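PDB 5YZW: Ifi204 from Mus musculus domesticus, which probably senses DNA as an interferon-inducible PYHIN-family protein of the immune system, recognising it through HIN domains such as the one described here. Local coordinates for residues N103-A115 against Y138-V150. Residues are numbered along the deposited sequence; the frame is centred on the assembly and turned at random.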
# COMPACT_ATOMS: atom_id res chain seq x y z
N ASN A 103 4.03 2.32 9.98
CA ASN A 103 3.61 0.94 9.82
C ASN A 103 2.29 0.64 10.54
O ASN A 103 1.92 -0.53 10.69
CB ASN A 103 4.73 0.02 10.32
CG ASN A 103 4.49 -1.45 10.00
OD1 ASN A 103 4.21 -2.26 10.88
ND2 ASN A 103 4.57 -1.79 8.72
N ALA A 104 1.57 1.66 10.98
CA ALA A 104 0.38 1.42 11.79
C ALA A 104 -0.80 1.02 10.92
O ALA A 104 -0.96 1.51 9.80
CB ALA A 104 0.03 2.66 12.62
N THR A 105 -1.60 0.11 11.44
CA THR A 105 -2.87 -0.26 10.83
C THR A 105 -3.99 0.58 11.42
O THR A 105 -4.12 0.63 12.65
CB THR A 105 -3.15 -1.74 11.05
OG1 THR A 105 -2.36 -2.53 10.15
CG2 THR A 105 -4.62 -2.05 10.82
N PRO A 106 -4.78 1.28 10.61
CA PRO A 106 -5.88 2.08 11.17
C PRO A 106 -6.91 1.18 11.84
O PRO A 106 -7.22 0.09 11.36
CB PRO A 106 -6.48 2.78 9.94
CG PRO A 106 -5.57 2.48 8.79
CD PRO A 106 -4.77 1.28 9.14
N LYS A 107 -7.43 1.63 12.98
CA LYS A 107 -8.51 0.88 13.62
C LYS A 107 -9.80 1.03 12.82
O LYS A 107 -10.08 2.08 12.23
CB LYS A 107 -8.71 1.34 15.07
CG LYS A 107 -7.48 1.10 15.96
CD LYS A 107 -7.76 0.15 17.11
CE LYS A 107 -6.52 -0.66 17.50
NZ LYS A 107 -6.70 -1.42 18.77
N ILE A 108 -10.58 -0.05 12.77
CA ILE A 108 -11.79 -0.07 11.95
C ILE A 108 -12.71 1.09 12.32
O ILE A 108 -13.26 1.76 11.43
CB ILE A 108 -12.49 -1.44 12.09
CG1 ILE A 108 -11.63 -2.52 11.43
CG2 ILE A 108 -13.91 -1.40 11.52
CD1 ILE A 108 -12.38 -3.78 11.07
N SER A 109 -12.88 1.36 13.62
CA SER A 109 -13.73 2.47 14.04
C SER A 109 -13.23 3.78 13.47
O SER A 109 -14.02 4.66 13.12
CB SER A 109 -13.80 2.55 15.57
OG SER A 109 -12.50 2.61 16.14
N TYR A 110 -11.90 3.93 13.36
CA TYR A 110 -11.35 5.16 12.80
C TYR A 110 -11.63 5.28 11.31
O TYR A 110 -11.79 6.39 10.80
CB TYR A 110 -9.84 5.22 13.06
CG TYR A 110 -9.17 6.41 12.44
CD1 TYR A 110 -9.28 7.67 13.01
CD2 TYR A 110 -8.43 6.28 11.28
CE1 TYR A 110 -8.66 8.77 12.43
CE2 TYR A 110 -7.81 7.37 10.70
CZ TYR A 110 -7.93 8.61 11.28
OH TYR A 110 -7.31 9.70 10.70
N LEU A 111 -11.70 4.14 10.61
CA LEU A 111 -12.04 4.18 9.19
C LEU A 111 -13.45 4.68 8.97
O LEU A 111 -13.73 5.32 7.94
CB LEU A 111 -11.87 2.80 8.57
CG LEU A 111 -10.44 2.30 8.41
CD1 LEU A 111 -10.43 1.06 7.55
CD2 LEU A 111 -9.58 3.39 7.79
N PHE A 112 -14.36 4.43 9.92
CA PHE A 112 -15.74 4.89 9.76
C PHE A 112 -15.83 6.41 9.72
O PHE A 112 -16.77 6.95 9.14
CB PHE A 112 -16.61 4.34 10.89
CG PHE A 112 -16.73 2.84 10.89
CD1 PHE A 112 -16.50 2.11 9.74
CD2 PHE A 112 -17.10 2.16 12.05
CE1 PHE A 112 -16.62 0.73 9.74
CE2 PHE A 112 -17.23 0.77 12.05
CZ PHE A 112 -16.99 0.06 10.89
N SER A 113 -14.87 7.11 10.33
CA SER A 113 -14.87 8.56 10.34
C SER A 113 -14.21 9.17 9.10
O SER A 113 -14.30 10.39 8.92
CB SER A 113 -14.17 9.08 11.60
OG SER A 113 -12.76 8.88 11.53
N GLN A 114 -13.59 8.36 8.25
CA GLN A 114 -12.81 8.88 7.13
C GLN A 114 -13.66 9.02 5.86
O GLN A 114 -14.71 8.40 5.71
CB GLN A 114 -11.61 7.97 6.86
CG GLN A 114 -10.60 7.92 8.00
CD GLN A 114 -10.08 9.30 8.38
OE1 GLN A 114 -10.53 9.89 9.37
NE2 GLN A 114 -9.15 9.83 7.59
N ALA A 115 -13.14 9.81 4.92
CA ALA A 115 -13.87 10.13 3.71
C ALA A 115 -13.94 8.92 2.78
O ALA A 115 -12.95 8.22 2.57
CB ALA A 115 -13.20 11.30 2.98
N TYR A 138 -14.66 -10.81 2.34
CA TYR A 138 -13.98 -11.20 3.58
C TYR A 138 -14.50 -10.33 4.72
O TYR A 138 -14.29 -9.12 4.73
CB TYR A 138 -12.47 -11.05 3.45
CG TYR A 138 -11.80 -12.01 2.49
CD1 TYR A 138 -11.52 -13.31 2.88
CD2 TYR A 138 -11.40 -11.60 1.22
CE1 TYR A 138 -10.89 -14.19 2.02
CE2 TYR A 138 -10.76 -12.47 0.36
CZ TYR A 138 -10.51 -13.78 0.77
OH TYR A 138 -9.88 -14.67 -0.07
N GLY A 139 -15.19 -10.95 5.68
CA GLY A 139 -15.48 -10.27 6.93
C GLY A 139 -14.20 -10.08 7.73
O GLY A 139 -13.51 -11.06 8.03
N ILE A 140 -13.86 -8.83 8.06
CA ILE A 140 -12.70 -8.54 8.89
C ILE A 140 -13.16 -7.77 10.12
O ILE A 140 -14.23 -7.13 10.12
CB ILE A 140 -11.59 -7.75 8.16
CG1 ILE A 140 -12.09 -6.35 7.78
CG2 ILE A 140 -11.08 -8.51 6.94
CD1 ILE A 140 -10.97 -5.38 7.33
N GLY A 141 -12.34 -7.80 11.16
CA GLY A 141 -12.65 -7.07 12.37
C GLY A 141 -11.43 -6.82 13.24
O GLY A 141 -10.34 -7.35 13.00
N ASP A 142 -11.64 -5.99 14.25
CA ASP A 142 -10.68 -5.75 15.32
C ASP A 142 -11.46 -5.45 16.60
O ASP A 142 -12.68 -5.64 16.66
CB ASP A 142 -9.68 -4.65 14.92
CG ASP A 142 -10.34 -3.30 14.65
OD1 ASP A 142 -11.49 -3.07 15.09
OD2 ASP A 142 -9.72 -2.45 13.96
N ASP A 143 -10.75 -4.96 17.62
CA ASP A 143 -11.35 -4.61 18.90
C ASP A 143 -12.15 -3.31 18.85
O ASP A 143 -12.46 -2.75 19.91
CB ASP A 143 -10.27 -4.52 19.98
CG ASP A 143 -9.10 -3.65 19.55
OD1 ASP A 143 -8.86 -3.53 18.33
OD2 ASP A 143 -8.42 -3.07 20.43
N THR A 144 -12.48 -2.82 17.65
CA THR A 144 -13.28 -1.61 17.49
C THR A 144 -14.47 -1.76 16.54
O THR A 144 -15.38 -0.93 16.60
CB THR A 144 -12.42 -0.43 17.01
OG1 THR A 144 -11.73 -0.80 15.80
CG2 THR A 144 -11.42 -0.02 18.07
N GLY A 145 -14.49 -2.78 15.68
CA GLY A 145 -15.60 -2.93 14.76
C GLY A 145 -15.33 -4.01 13.74
O GLY A 145 -14.36 -4.77 13.84
N LYS A 146 -16.22 -4.07 12.74
CA LYS A 146 -16.19 -5.10 11.70
C LYS A 146 -16.56 -4.46 10.37
O LYS A 146 -17.33 -3.50 10.33
CB LYS A 146 -17.17 -6.25 12.02
CG LYS A 146 -16.85 -7.05 13.28
CD LYS A 146 -17.94 -6.87 14.35
CE LYS A 146 -17.50 -7.43 15.69
NZ LYS A 146 -18.66 -7.78 16.56
N MET A 147 -16.01 -5.01 9.28
CA MET A 147 -16.36 -4.56 7.94
C MET A 147 -16.03 -5.67 6.95
O MET A 147 -15.52 -6.73 7.32
CB MET A 147 -15.65 -3.24 7.58
CG MET A 147 -14.15 -3.23 7.86
SD MET A 147 -13.27 -1.67 7.50
CE MET A 147 -14.31 -0.92 6.26
N GLU A 148 -16.35 -5.42 5.68
CA GLU A 148 -16.12 -6.36 4.60
C GLU A 148 -14.97 -5.88 3.73
O GLU A 148 -14.87 -4.69 3.44
CB GLU A 148 -17.37 -6.51 3.71
CG GLU A 148 -18.49 -7.33 4.26
CD GLU A 148 -19.62 -7.44 3.25
OE1 GLU A 148 -19.75 -6.53 2.40
OE2 GLU A 148 -20.37 -8.44 3.29
N VAL A 149 -14.11 -6.80 3.32
CA VAL A 149 -13.18 -6.56 2.23
C VAL A 149 -13.77 -7.20 0.98
O VAL A 149 -14.05 -8.40 0.97
CB VAL A 149 -11.79 -7.12 2.54
CG1 VAL A 149 -10.84 -6.87 1.38
CG2 VAL A 149 -11.23 -6.50 3.82
N VAL A 150 -13.99 -6.40 -0.05
CA VAL A 150 -14.57 -6.88 -1.30
C VAL A 150 -13.44 -7.05 -2.30
O VAL A 150 -12.74 -6.09 -2.66
CB VAL A 150 -15.65 -5.92 -1.83
CG1 VAL A 150 -16.29 -6.49 -3.09
CG2 VAL A 150 -16.72 -5.71 -0.76
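Asp142 reaches across to the first turn of helix 108-112, where its OD2 takes the backbone N-H of Ile108 at 2.8 Å. The bond is nearly straight (168°) and uses the syn lone pair of the oxygen. One residue on, Ser109 N donates to Thr144 OG1 over 3.3 Å, so two amides at the helix start, which lack acceptors in a preceding turn, are met by side chains of the hairpin. Ser109 OG lies against Thr144 CB and CG2. Farther out, Lys107, the N-cap residue, bends its chain past the Thr144 methyl and sets NZ 2.9 Å from Asp143 OD2, a salt bridge whose hydrogen bonds are weak. The buried side chain of Ile108 runs past Asp142 in the opposite direction, CG1 close to OD2, and its CD1 rests 3.5 Å from Gly141 CA and 3.7 Å from Met147 CG. Met147 SD continues the apolar layer to Leu111 CD1, while Phe112 directs its ring edge at Lys146 O, 3.6 Å from CZ. Strands 135-142 and 145-151 form an antiparallel hairpin of the second of the two OB-fold subdomains that make up a HIN domain, and the axis of helix 108-112 crosses that of segment 145-150 at 68°. The turn of this hairpin is shaped by Asp142, whose CG stands between its own backbone N and carbonyl carbon; OD1 thereby accepts from Thr144 N, which approaches from above the carboxylate plane at 2.8 Å, closing an Asx turn. With an alanine at this position the Ile108 amide would probably lose its acceptor, and the turn the carboxylate that closes it. Outside the two segments, Trp180 meets the Phe112 ring, its plane turned by about 30°, and also touches Met147, against which Leu173 and Leu182 pack as well.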